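Local coordinates for cytochrome P450 (Bacillus megaterium, PDB 5L92), which probably acts as a heme-dependent monooxygenase that oxidises steroids, and here holds corticosterone with its ketone oxygen on the heme iron, at residues Q17-R22 / L384-S389; K114-T119 / A362-A367; P288-H293 / F391-K396. All coordinates share one frame; numbering follows the deposited sequence.

Interaction 1 (Q17-R22 / L384-S389); sequences QTKEER and LKPIES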
loop_
_atom_site.group_PDB
_atom_site.type_symbol
_atom_site.label_atom_id
_atom_site.label_comp_id
_atom_site.label_asym_id
_atom_site.label_seq_id
_atom_site.Cartn_x
_atom_site.Cartn_y
_atom_site.Cartn_z
ATOM N N GLN A 17 -4.238 -7.112 -22.331
ATOM C CA GLN A 17 -5.364 -6.846 -21.443
ATOM C C GLN A 17 -5.475 -5.331 -21.376
ATOM O O GLN A 17 -4.511 -4.662 -20.987
ATOM C CB GLN A 17 -5.171 -7.456 -20.051
ATOM C CG GLN A 17 -3.769 -7.267 -19.471
ATOM C CD GLN A 17 -3.715 -7.534 -17.974
ATOM O OE1 GLN A 17 -4.746 -7.716 -17.320
ATOM N NE2 GLN A 17 -2.513 -7.545 -17.427
ATOM N N THR A 18 -6.619 -4.791 -21.797
ATOM C CA THR A 18 -6.768 -3.344 -21.839
ATOM C C THR A 18 -6.632 -2.754 -20.435
ATOM O O THR A 18 -6.555 -3.461 -19.425
ATOM C CB THR A 18 -8.116 -2.934 -22.436
ATOM O OG1 THR A 18 -9.183 -3.554 -21.701
ATOM C CG2 THR A 18 -8.204 -3.310 -23.919
ATOM N N LYS A 19 -6.601 -1.425 -20.387
ATOM C CA LYS A 19 -6.534 -0.734 -19.110
ATOM C C LYS A 19 -7.693 -1.155 -18.223
ATOM O O LYS A 19 -7.507 -1.504 -17.049
ATOM C CB LYS A 19 -6.546 0.772 -19.359
ATOM C CG LYS A 19 -5.254 1.260 -19.973
ATOM C CD LYS A 19 -5.358 2.694 -20.435
ATOM C CE LYS A 19 -3.993 3.388 -20.377
ATOM N NZ LYS A 19 -2.965 2.781 -21.270
ATOM N N GLU A 20 -8.893 -1.185 -18.802
ATOM C CA GLU A 20 -10.112 -1.436 -18.045
ATOM C C GLU A 20 -10.121 -2.844 -17.471
ATOM O O GLU A 20 -10.599 -3.060 -16.350
ATOM C CB GLU A 20 -11.347 -1.219 -18.930
ATOM C CG GLU A 20 -11.507 0.209 -19.497
ATOM C CD GLU A 20 -10.379 0.627 -20.474
ATOM O OE1 GLU A 20 -10.102 -0.131 -21.446
ATOM O OE2 GLU A 20 -9.751 1.695 -20.245
ATOM N N GLU A 21 -9.588 -3.819 -18.209
ATOM C CA GLU A 21 -9.499 -5.170 -17.662
ATOM C C GLU A 21 -8.449 -5.243 -16.556
ATOM O O GLU A 21 -8.707 -5.818 -15.496
ATOM C CB GLU A 21 -9.227 -6.180 -18.785
ATOM C CG GLU A 21 -10.507 -6.469 -19.583
ATOM C CD GLU A 21 -10.277 -7.105 -20.954
ATOM O OE1 GLU A 21 -9.117 -7.123 -21.440
ATOM O OE2 GLU A 21 -11.278 -7.587 -21.546
ATOM N N ARG A 22 -7.277 -4.630 -16.765
ATOM C CA ARG A 22 -6.275 -4.538 -15.699
ATOM C C ARG A 22 -6.833 -3.913 -14.418
ATOM O O ARG A 22 -6.488 -4.329 -13.309
ATOM C CB ARG A 22 -5.072 -3.716 -16.172
ATOM C CG ARG A 22 -4.293 -4.326 -17.321
ATOM C CD ARG A 22 -3.289 -3.325 -17.907
ATOM N NE ARG A 22 -1.918 -3.603 -17.489
ATOM C CZ ARG A 22 -1.260 -2.985 -16.510
ATOM N NH1 ARG A 22 -1.845 -2.002 -15.784
ATOM N NH2 ARG A 22 0.006 -3.366 -16.256
ATOM N N LEU A 384 -9.116 6.678 -17.705
ATOM C CA LEU A 384 -8.714 5.610 -16.793
ATOM C C LEU A 384 -7.261 5.225 -17.092
ATOM O O LEU A 384 -6.944 4.737 -18.189
ATOM C CB LEU A 384 -9.657 4.413 -16.945
ATOM C CG LEU A 384 -9.431 3.276 -15.968
ATOM C CD1 LEU A 384 -9.928 3.649 -14.595
ATOM C CD2 LEU A 384 -10.062 1.979 -16.460
ATOM N N LYS A 385 -6.370 5.442 -16.131
ATOM C CA LYS A 385 -4.942 5.147 -16.313
ATOM C C LYS A 385 -4.417 4.358 -15.123
ATOM O O LYS A 385 -3.785 4.926 -14.221
ATOM C CB LYS A 385 -4.131 6.425 -16.522
ATOM C CG LYS A 385 -4.661 7.292 -17.649
ATOM C CD LYS A 385 -3.680 8.385 -17.958
ATOM C CE LYS A 385 -4.225 9.380 -18.934
ATOM N NZ LYS A 385 -3.416 10.630 -18.897
ATOM N N PRO A 386 -4.613 3.036 -15.120
ATOM C CA PRO A 386 -4.143 2.217 -13.999
ATOM C C PRO A 386 -2.628 2.206 -13.892
ATOM O O PRO A 386 -1.917 2.151 -14.889
ATOM C CB PRO A 386 -4.668 0.819 -14.324
ATOM C CG PRO A 386 -5.589 0.986 -15.492
ATOM C CD PRO A 386 -5.163 2.208 -16.203
ATOM N N ILE A 387 -2.140 2.212 -12.655
ATOM C CA ILE A 387 -0.708 2.062 -12.440
ATOM C C ILE A 387 -0.247 0.714 -12.998
ATOM O O ILE A 387 -0.921 -0.312 -12.838
ATOM C CB ILE A 387 -0.384 2.188 -10.946
ATOM C CG1 ILE A 387 -0.763 3.598 -10.437
ATOM C CG2 ILE A 387 1.122 1.911 -10.717
ATOM C CD1 ILE A 387 -1.123 3.695 -8.922
ATOM N N GLU A 388 0.904 0.723 -13.666
ATOM C CA GLU A 388 1.496 -0.487 -14.236
ATOM C C GLU A 388 2.318 -1.153 -13.138
ATOM O O GLU A 388 3.522 -0.919 -12.995
ATOM C CB GLU A 388 2.321 -0.139 -15.474
ATOM C CG GLU A 388 2.695 -1.332 -16.325
ATOM C CD GLU A 388 3.012 -0.947 -17.765
ATOM O OE1 GLU A 388 4.118 -0.407 -18.008
ATOM O OE2 GLU A 388 2.145 -1.180 -18.647
ATOM N N SER A 389 1.663 -2.005 -12.356
ATOM C CA SER A 389 2.303 -2.567 -11.180
ATOM C C SER A 389 1.516 -3.781 -10.742
ATOM O O SER A 389 0.297 -3.823 -10.894
ATOM C CB SER A 389 2.365 -1.514 -10.044
ATOM O OG SER A 389 2.796 -2.058 -8.812
#
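Lys19 packs the start of its side chain against CD and CG of Pro386, the two side chains crossing at about a right angle with Lys19 CB 3.7 Å from Pro386 CD. The backbone joins in, since Lys19 O comes within 3.5 Å of Pro386 CG. Further out, Lys19 CD passes 3.4 Å from Leu384 O, a contact of carbon with carbonyl. Beside it Leu384 CD2 rests on the short helix 19-22, 3.8 Å from Glu20 CG; Leu384 also packs on Phe23, Leu395 and Tyr256 of helix 247-260. Arg22 crosses Glu388 obliquely, its chain bent at chi3 (104°). Ile387 O lies in the plane of its guanidinium, at the edge, yet 3.5 Å from Arg22 NH1 and without a hydrogen bond. Glu388 OE2 sits over one face instead, 3.9 Å from Arg22 NH2 in a long salt bridge. Guanidinium and carboxylate planes stand 68° apart, and no N-H points at the oxygen. Glu388 CG, at 3.4 Å, is nearer to Arg22 NH2 than the carboxylate is. With no hydrogen bond between the segments, the short N-terminal helix is held to this surface loop mainly by aliphatic packing, with a long, undirected attraction of charges that probably adds little.

Interaction 2 (K114-T119 / A362-A367); sequences KIARIT and AKIMLA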
loop_
_atom_site.group_PDB
_atom_site.type_symbol
_atom_site.label_atom_id
_atom_site.label_comp_id
_atom_site.label_asym_id
_atom_site.label_seq_id
_atom_site.Cartn_x
_atom_site.Cartn_y
_atom_site.Cartn_z
ATOM N N LYS A 114 -1.931 18.198 12.165
ATOM C CA LYS A 114 -0.989 18.351 11.061
ATOM C C LYS A 114 -1.635 17.920 9.746
ATOM O O LYS A 114 -1.568 18.630 8.737
ATOM C CB LYS A 114 0.292 17.537 11.318
ATOM C CG LYS A 114 1.180 18.064 12.411
ATOM C CD LYS A 114 2.465 17.238 12.573
ATOM C CE LYS A 114 3.283 17.746 13.752
ATOM N NZ LYS A 114 4.411 16.836 14.132
ATOM N N ILE A 115 -2.267 16.750 9.740
ATOM C CA ILE A 115 -2.868 16.249 8.504
ATOM C C ILE A 115 -3.938 17.215 8.015
ATOM O O ILE A 115 -4.017 17.533 6.820
ATOM C CB ILE A 115 -3.418 14.826 8.724
ATOM C CG1 ILE A 115 -2.245 13.859 8.943
ATOM C CG2 ILE A 115 -4.260 14.349 7.501
ATOM C CD1 ILE A 115 -2.557 12.592 9.720
ATOM N N ALA A 116 -4.738 17.752 8.937
ATOM C CA ALA A 116 -5.817 18.632 8.499
ATOM C C ALA A 116 -5.251 19.910 7.893
ATOM O O ALA A 116 -5.825 20.451 6.940
ATOM C CB ALA A 116 -6.791 18.911 9.666
ATOM N N ARG A 117 -4.099 20.368 8.368
ATOM C CA ARG A 117 -3.536 21.603 7.822
ATOM C C ARG A 117 -2.919 21.377 6.453
ATOM O O ARG A 117 -3.047 22.217 5.549
ATOM C CB ARG A 117 -2.473 22.180 8.767
ATOM C CG ARG A 117 -3.007 22.992 9.920
ATOM C CD ARG A 117 -1.868 23.774 10.623
ATOM N NE ARG A 117 -0.770 22.925 11.083
ATOM C CZ ARG A 117 -0.712 22.320 12.274
ATOM N NH1 ARG A 117 -1.703 22.440 13.150
ATOM N NH2 ARG A 117 0.343 21.569 12.591
ATOM N N ILE A 118 -2.216 20.265 6.294
ATOM C CA ILE A 118 -1.667 19.945 4.985
ATOM C C ILE A 118 -2.796 19.811 3.980
ATOM O O ILE A 118 -2.720 20.338 2.861
ATOM C CB ILE A 118 -0.816 18.673 5.054
ATOM C CG1 ILE A 118 0.354 18.897 6.027
ATOM C CG2 ILE A 118 -0.299 18.333 3.641
ATOM C CD1 ILE A 118 0.984 17.650 6.486
ATOM N N THR A 119 -3.880 19.145 4.389
ATOM C CA THR A 119 -5.040 18.977 3.518
ATOM C C THR A 119 -5.549 20.331 3.056
ATOM O O THR A 119 -5.708 20.574 1.850
ATOM C CB THR A 119 -6.138 18.195 4.263
ATOM O OG1 THR A 119 -5.693 16.854 4.508
ATOM C CG2 THR A 119 -7.428 18.132 3.467
ATOM N N ALA A 362 -6.583 9.151 5.266
ATOM C CA ALA A 362 -7.672 9.010 4.296
ATOM C C ALA A 362 -8.942 9.731 4.758
ATOM O O ALA A 362 -9.530 10.523 4.013
ATOM C CB ALA A 362 -7.944 7.528 4.070
ATOM N N LYS A 363 -9.387 9.448 5.980
ATOM C CA LYS A 363 -10.560 10.105 6.568
ATOM C C LYS A 363 -10.487 11.628 6.471
ATOM O O LYS A 363 -11.382 12.278 5.927
ATOM C CB LYS A 363 -10.703 9.680 8.034
ATOM C CG LYS A 363 -12.001 10.137 8.694
ATOM C CD LYS A 363 -11.969 9.839 10.190
ATOM C CE LYS A 363 -10.880 10.631 10.864
ATOM N NZ LYS A 363 -11.236 11.037 12.254
ATOM N N ILE A 364 -9.421 12.219 7.005
ATOM C CA ILE A 364 -9.317 13.670 7.045
ATOM C C ILE A 364 -9.346 14.240 5.634
ATOM O O ILE A 364 -10.047 15.218 5.357
ATOM C CB ILE A 364 -8.037 14.078 7.811
ATOM C CG1 ILE A 364 -8.191 13.706 9.284
ATOM C CG2 ILE A 364 -7.719 15.530 7.571
ATOM C CD1 ILE A 364 -6.982 13.945 10.171
ATOM N N MET A 365 -8.594 13.641 4.711
ATOM C CA MET A 365 -8.584 14.187 3.357
ATOM C C MET A 365 -9.943 13.990 2.677
ATOM O O MET A 365 -10.446 14.879 1.991
ATOM C CB MET A 365 -7.469 13.543 2.553
ATOM C CG MET A 365 -7.458 13.833 1.065
ATOM S SD MET A 365 -7.279 15.551 0.613
ATOM C CE MET A 365 -5.480 15.697 0.608
ATOM N N LEU A 366 -10.534 12.827 2.823
ATOM C CA LEU A 366 -11.761 12.571 2.077
ATOM C C LEU A 366 -12.930 13.390 2.622
ATOM O O LEU A 366 -13.725 13.914 1.837
ATOM C CB LEU A 366 -12.082 11.096 2.093
ATOM C CG LEU A 366 -11.159 10.246 1.202
ATOM C CD1 LEU A 366 -11.293 8.791 1.549
ATOM C CD2 LEU A 366 -11.409 10.490 -0.264
ATOM N N ALA A 367 -13.020 13.545 3.951
ATOM C CA ALA A 367 -14.119 14.300 4.556
ATOM C C ALA A 367 -14.090 15.742 4.081
ATOM O O ALA A 367 -15.133 16.348 3.807
ATOM C CB ALA A 367 -14.028 14.239 6.082
#
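Ile115 O is gripped by two donors from one residue: Thr119 N, at 2.9 Å in the regular helix bond, and Thr119 OG1, also at 2.9 Å. The hydroxyl stands above the carbonyl plane, 41° out of it. Thr119 OG1 lies beside its own backbone N (chi1 -66°), which turns it back to that carbonyl, while CG2 is directed across to the other helix, 3.9 Å from Met365 SD. Met365 reaches it by bending at chi2 and chi3. Ile364 carries most of the remaining contact: its CG2 lies 3.7 Å from Ile115 CG2 and 3.8 Å from Ala116 CA, and the two isoleucine side chains cross at about a right angle. An alanine in place of Thr119 would probably leave Met365 SD without its methyl neighbour and Ile115 O with the backbone N-H as its one remaining donor within the segment. Leu142 of helix 141-151 touches both Thr119 and Met365, bringing a third helix to the contact. The axes approach to 9.4 Å and run 35° apart in nearly the same sense. Such apolar helix-on-helix packing, here of helix 112-125 on helix 355-372, belongs to the largely helical cytochrome P450 fold, in which the latter follows the cysteine ligand of the heme.

Interaction 3 (P288-H293 / F391-K396); sequences PVQALH and FVYGLK. With C0R (corticosterone), chain D; HEM (protoporphyrin IX containing Fe), chain C.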
loop_
_atom_site.group_PDB
_atom_site.type_symbol
_atom_site.label_atom_id
_atom_site.label_comp_id
_atom_site.label_asym_id
_atom_site.label_seq_id
_atom_site.Cartn_x
_atom_site.Cartn_y
_atom_site.Cartn_z
ATOM N N PRO A 288 -5.735 -1.133 -2.358
ATOM C CA PRO A 288 -4.426 -0.613 -2.831
ATOM C C PRO A 288 -3.363 -1.677 -3.058
ATOM O O PRO A 288 -2.476 -1.492 -3.903
ATOM C CB PRO A 288 -4.029 0.341 -1.690
ATOM C CG PRO A 288 -5.367 0.780 -1.134
ATOM C CD PRO A 288 -6.146 -0.472 -1.106
ATOM N N VAL A 289 -3.417 -2.777 -2.316
ATOM C CA VAL A 289 -2.536 -3.920 -2.510
ATOM C C VAL A 289 -3.404 -5.141 -2.819
ATOM O O VAL A 289 -4.204 -5.569 -1.982
ATOM C CB VAL A 289 -1.639 -4.161 -1.297
ATOM C CG1 VAL A 289 -0.690 -5.362 -1.541
ATOM C CG2 VAL A 289 -0.775 -2.889 -0.974
ATOM N N GLN A 290 -3.260 -5.696 -4.025
ATOM C CA GLN A 290 -4.140 -6.795 -4.449
ATOM C C GLN A 290 -3.659 -8.171 -3.997
ATOM O O GLN A 290 -4.486 -9.090 -3.845
ATOM C CB GLN A 290 -4.293 -6.819 -5.967
ATOM C CG GLN A 290 -5.158 -5.704 -6.511
ATOM C CD GLN A 290 -6.613 -5.856 -6.140
ATOM O OE1 GLN A 290 -7.220 -6.892 -6.400
ATOM N NE2 GLN A 290 -7.162 -4.850 -5.489
ATOM N N ALA A 291 -2.354 -8.326 -3.787
ATOM C CA ALA A 291 -1.734 -9.620 -3.516
ATOM C C ALA A 291 -0.360 -9.386 -2.895
ATOM O O ALA A 291 0.200 -8.301 -2.989
ATOM C CB ALA A 291 -1.589 -10.448 -4.808
ATOM N N LEU A 292 0.176 -10.436 -2.285
ATOM C CA LEU A 292 1.488 -10.446 -1.657
ATOM C C LEU A 292 2.254 -11.664 -2.175
ATOM O O LEU A 292 1.764 -12.405 -3.041
ATOM C CB LEU A 292 1.334 -10.472 -0.126
ATOM C CG LEU A 292 0.616 -9.236 0.426
ATOM C CD1 LEU A 292 0.264 -9.375 1.898
ATOM C CD2 LEU A 292 1.534 -8.048 0.218
ATOM N N HIS A 293 3.462 -11.867 -1.647
ATOM C CA HIS A 293 4.305 -12.993 -2.037
ATOM C C HIS A 293 4.827 -13.693 -0.798
ATOM O O HIS A 293 5.132 -13.044 0.196
ATOM C CB HIS A 293 5.495 -12.552 -2.895
ATOM C CG HIS A 293 5.128 -12.202 -4.302
ATOM N ND1 HIS A 293 4.544 -11.002 -4.646
ATOM C CD2 HIS A 293 5.244 -12.907 -5.454
ATOM C CE1 HIS A 293 4.328 -10.977 -5.945
ATOM N NE2 HIS A 293 4.741 -12.122 -6.460
ATOM N N PHE A 391 2.550 -4.785 -7.514
ATOM C CA PHE A 391 2.661 -4.552 -6.089
ATOM C C PHE A 391 1.619 -3.546 -5.578
ATOM O O PHE A 391 1.232 -3.623 -4.397
ATOM C CB PHE A 391 4.072 -4.057 -5.745
ATOM C CG PHE A 391 5.158 -5.054 -5.997
ATOM C CD1 PHE A 391 5.217 -6.248 -5.294
ATOM C CD2 PHE A 391 6.169 -4.764 -6.908
ATOM C CE1 PHE A 391 6.271 -7.147 -5.510
ATOM C CE2 PHE A 391 7.217 -5.653 -7.131
ATOM C CZ PHE A 391 7.270 -6.841 -6.437
ATOM N N VAL A 392 1.138 -2.626 -6.429
ATOM C CA VAL A 392 0.104 -1.681 -6.014
ATOM C C VAL A 392 -1.004 -1.601 -7.061
ATOM O O VAL A 392 -0.820 -1.923 -8.232
ATOM C CB VAL A 392 0.668 -0.273 -5.703
ATOM C CG1 VAL A 392 1.674 -0.370 -4.591
ATOM C CG2 VAL A 392 1.275 0.375 -6.939
ATOM N N TYR A 393 -2.168 -1.150 -6.612
ATOM C CA TYR A 393 -3.378 -1.156 -7.416
ATOM C C TYR A 393 -4.014 0.232 -7.303
ATOM O O TYR A 393 -4.427 0.661 -6.222
ATOM C CB TYR A 393 -4.313 -2.270 -6.945
ATOM C CG TYR A 393 -5.686 -2.182 -7.573
ATOM C CD1 TYR A 393 -5.942 -2.760 -8.804
ATOM C CD2 TYR A 393 -6.724 -1.512 -6.943
ATOM C CE1 TYR A 393 -7.222 -2.684 -9.401
ATOM C CE2 TYR A 393 -8.007 -1.437 -7.527
ATOM C CZ TYR A 393 -8.237 -2.030 -8.754
ATOM O OH TYR A 393 -9.490 -1.922 -9.333
ATOM N N GLY A 394 -4.028 0.976 -8.393
ATOM C CA GLY A 394 -4.518 2.330 -8.295
ATOM C C GLY A 394 -4.449 3.002 -9.636
ATOM O O GLY A 394 -4.129 2.377 -10.649
ATOM N N LEU A 395 -4.761 4.286 -9.625
ATOM C CA LEU A 395 -4.733 5.102 -10.825
ATOM C C LEU A 395 -3.589 6.101 -10.777
ATOM O O LEU A 395 -3.244 6.618 -9.725
ATOM C CB LEU A 395 -6.053 5.832 -10.982
ATOM C CG LEU A 395 -7.250 4.897 -10.999
ATOM C CD1 LEU A 395 -8.507 5.740 -11.068
ATOM C CD2 LEU A 395 -7.192 3.913 -12.189
ATOM N N LYS A 396 -3.046 6.407 -11.946
ATOM C CA LYS A 396 -1.968 7.380 -12.054
ATOM C C LYS A 396 -2.469 8.817 -12.029
ATOM O O LYS A 396 -1.710 9.727 -11.662
ATOM C CB LYS A 396 -1.198 7.133 -13.343
ATOM C CG LYS A 396 -0.628 5.673 -13.446
ATOM C CD LYS A 396 -0.173 5.315 -14.847
ATOM C CE LYS A 396 0.826 6.309 -15.389
ATOM N NZ LYS A 396 1.918 6.605 -14.415
HETATM C C1 C0R D . 3.665 -2.927 0.533
HETATM C C2 C0R D . 2.632 -2.284 1.476
HETATM C C3 C0R D . 3.193 -1.122 2.419
HETATM C C4 C0R D . 4.485 -0.326 1.886
HETATM C C5 C0R D . 5.202 -0.837 0.635
HETATM C C6 C0R D . 6.438 -0.025 0.066
HETATM C C7 C0R D . 7.662 -1.057 -0.223
HETATM C C8 C0R D . 7.220 -2.232 -1.075
HETATM C C9 C0R D . 5.949 -2.996 -0.506
HETATM C C10 C0R D . 4.712 -2.102 -0.135
HETATM C C11 C0R D . 5.636 -4.256 -1.457
HETATM C C12 C0R D . 6.975 -5.187 -1.674
HETATM C C13 C0R D . 8.172 -4.444 -2.228
HETATM C C14 C0R D . 8.449 -3.142 -1.268
HETATM C C15 C0R D . 9.500 -2.558 -1.839
HETATM C C16 C0R D . 10.430 -3.803 -2.286
HETATM C C17 C0R D . 9.351 -5.110 -2.144
HETATM C C18 C0R D . 7.906 -3.999 -3.706
HETATM C C19 C0R D . 4.058 -1.472 -1.387
HETATM C C20 C0R D . 9.637 -6.196 -3.218
HETATM C C21 C0R D . 9.618 -7.696 -2.884
HETATM O O1 C0R D . 2.682 -0.703 3.452
HETATM O O2 C0R D . 5.182 -3.847 -2.638
HETATM O O3 C0R D . 9.896 -5.855 -4.367
HETATM O O4 C0R D . 9.719 -8.398 -4.120
HETATM C CHA HEM C . 2.989 -3.986 5.704
HETATM C CHB HEM C . -0.787 -2.489 2.979
HETATM C CHC HEM C . -0.000 2.082 4.242
HETATM C CHD HEM C . 4.015 0.619 6.518
HETATM C C1A HEM C . 1.861 -3.964 4.894
HETATM C C2A HEM C . 1.173 -5.133 4.390
HETATM C C3A HEM C . 0.147 -4.718 3.632
HETATM C C4A HEM C . 0.126 -3.274 3.649
HETATM C CMA HEM C . -0.860 -5.621 2.891
HETATM C CAA HEM C . 1.570 -6.611 4.659
HETATM C CBA HEM C . 2.888 -6.994 3.984
HETATM C CGA HEM C . 3.102 -8.484 3.960
HETATM O O1A HEM C . 2.448 -9.222 4.707
HETATM O O2A HEM C . 3.926 -8.973 3.168
HETATM C C1B HEM C . -0.958 -1.130 3.099
HETATM C C2B HEM C . -2.067 -0.328 2.600
HETATM C C3B HEM C . -1.817 0.944 2.951
HETATM C C4B HEM C . -0.555 0.974 3.664
HETATM C CMB HEM C . -3.294 -0.888 1.854
HETATM C CAB HEM C . -2.655 2.222 2.739
HETATM C CBB HEM C . -3.984 2.201 2.546
HETATM C C1C HEM C . 1.162 2.083 4.978
HETATM C C2C HEM C . 1.840 3.249 5.477
HETATM C C3C HEM C . 2.925 2.843 6.112
HETATM C C4C HEM C . 3.018 1.412 6.007
HETATM C CMC HEM C . 1.379 4.725 5.364
HETATM C CAC HEM C . 3.908 3.827 6.757
HETATM C CBC HEM C . 4.185 3.741 8.054
HETATM C C1D HEM C . 4.101 -0.743 6.500
HETATM C C2D HEM C . 5.178 -1.513 7.088
HETATM C C3D HEM C . 4.906 -2.809 6.877
HETATM C C4D HEM C . 3.652 -2.869 6.133
HETATM C CMD HEM C . 6.391 -0.858 7.801
HETATM C CAD HEM C . 5.728 -4.052 7.302
HETATM C CBD HEM C . 5.233 -4.607 8.652
HETATM C CGD HEM C . 5.892 -5.910 9.058
HETATM O O1D HEM C . 5.882 -6.254 10.262
HETATM O O2D HEM C . 6.421 -6.659 8.197
HETATM N NA HEM C . 1.206 -2.827 4.438
HETATM N NB HEM C . -0.056 -0.294 3.720
HETATM N NC HEM C . 1.919 0.974 5.312
HETATM N ND HEM C . 3.218 -1.605 5.903
HETATM FE FE HEM C . 1.531 -0.908 4.930
#
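Phe391 lines the steroid pocket of this cytochrome P450 and Val289 the heme pocket, the two meeting where Val289 CG1 lies 3.9 Å from Phe391 O. The Phe391 ring turns one face to corticosterone: the steroid methyl C18 sits 3.6 Å above the plane, over its centre, a CH-pi arrangement. Phe391 CB comes 3.3 Å from the steroid oxygen O2. His293 approaches the same ring obliquely; its ND1 is hydrogen-bonded to a malonate, probably from the crystallisation liquor. At the other end of the contact Gln290 and Tyr393 cross obliquely, amide and ring planes 48° apart. Gln290 CG packs against Tyr393 CB, its chain bent at chi2 (-69°), and Gln290 NE2 stands 3.6 Å above the ring, offset toward the rim. That NE2 donates to Ser287 O and OE1 bonds Tyr29; both polar atoms of the amide have partners, which probably fixes its rotation. Phe23 stacks on the Tyr393 ring and also offers its carbonyl to Tyr393 OH, which Arg286 NH1 bonds as well. Segment 288-293 meanwhile lines the heme: Pro288 CB lies 3.8 Å from the heme methyl CMB, and Leu292 CD1 packs beside a propionate. Corticosterone O1 binds the iron at 1.9 Å, and Cys352 is the axial protein ligand of that iron. Between the Phe391 and Tyr393 side-chain contacts, Tyr393 N donates to Pro288 O at 2.7 Å, with an N-H...O angle of 137°; the same oxygen meets Val392 CA at 3.3 Å in a CA-H...O contact.

In the fold
From the N terminus, segment 17-22 opens interaction 1, whose loop closes only at 384-389, near the C-terminal end of the chain. Interaction 2 falls entirely within that span, pairing 114-119 with 362-367. Before it closes, segment 288-293 opens interaction 3, which closes last, at 391-396, and so crosses both of the others. Interactions 1 and 3 touch: Lys385 O pairs with Lys396 N and Ile387 N with Gly394 O, both probable hydrogen bonds, so they join through the backbone of the C-terminal loop, linking the N-terminal helix to the heme-side loop. Interaction 2 stands apart, its centre about 23 Å from that of interaction 3, and ties helix 112-125 to helix 355-372.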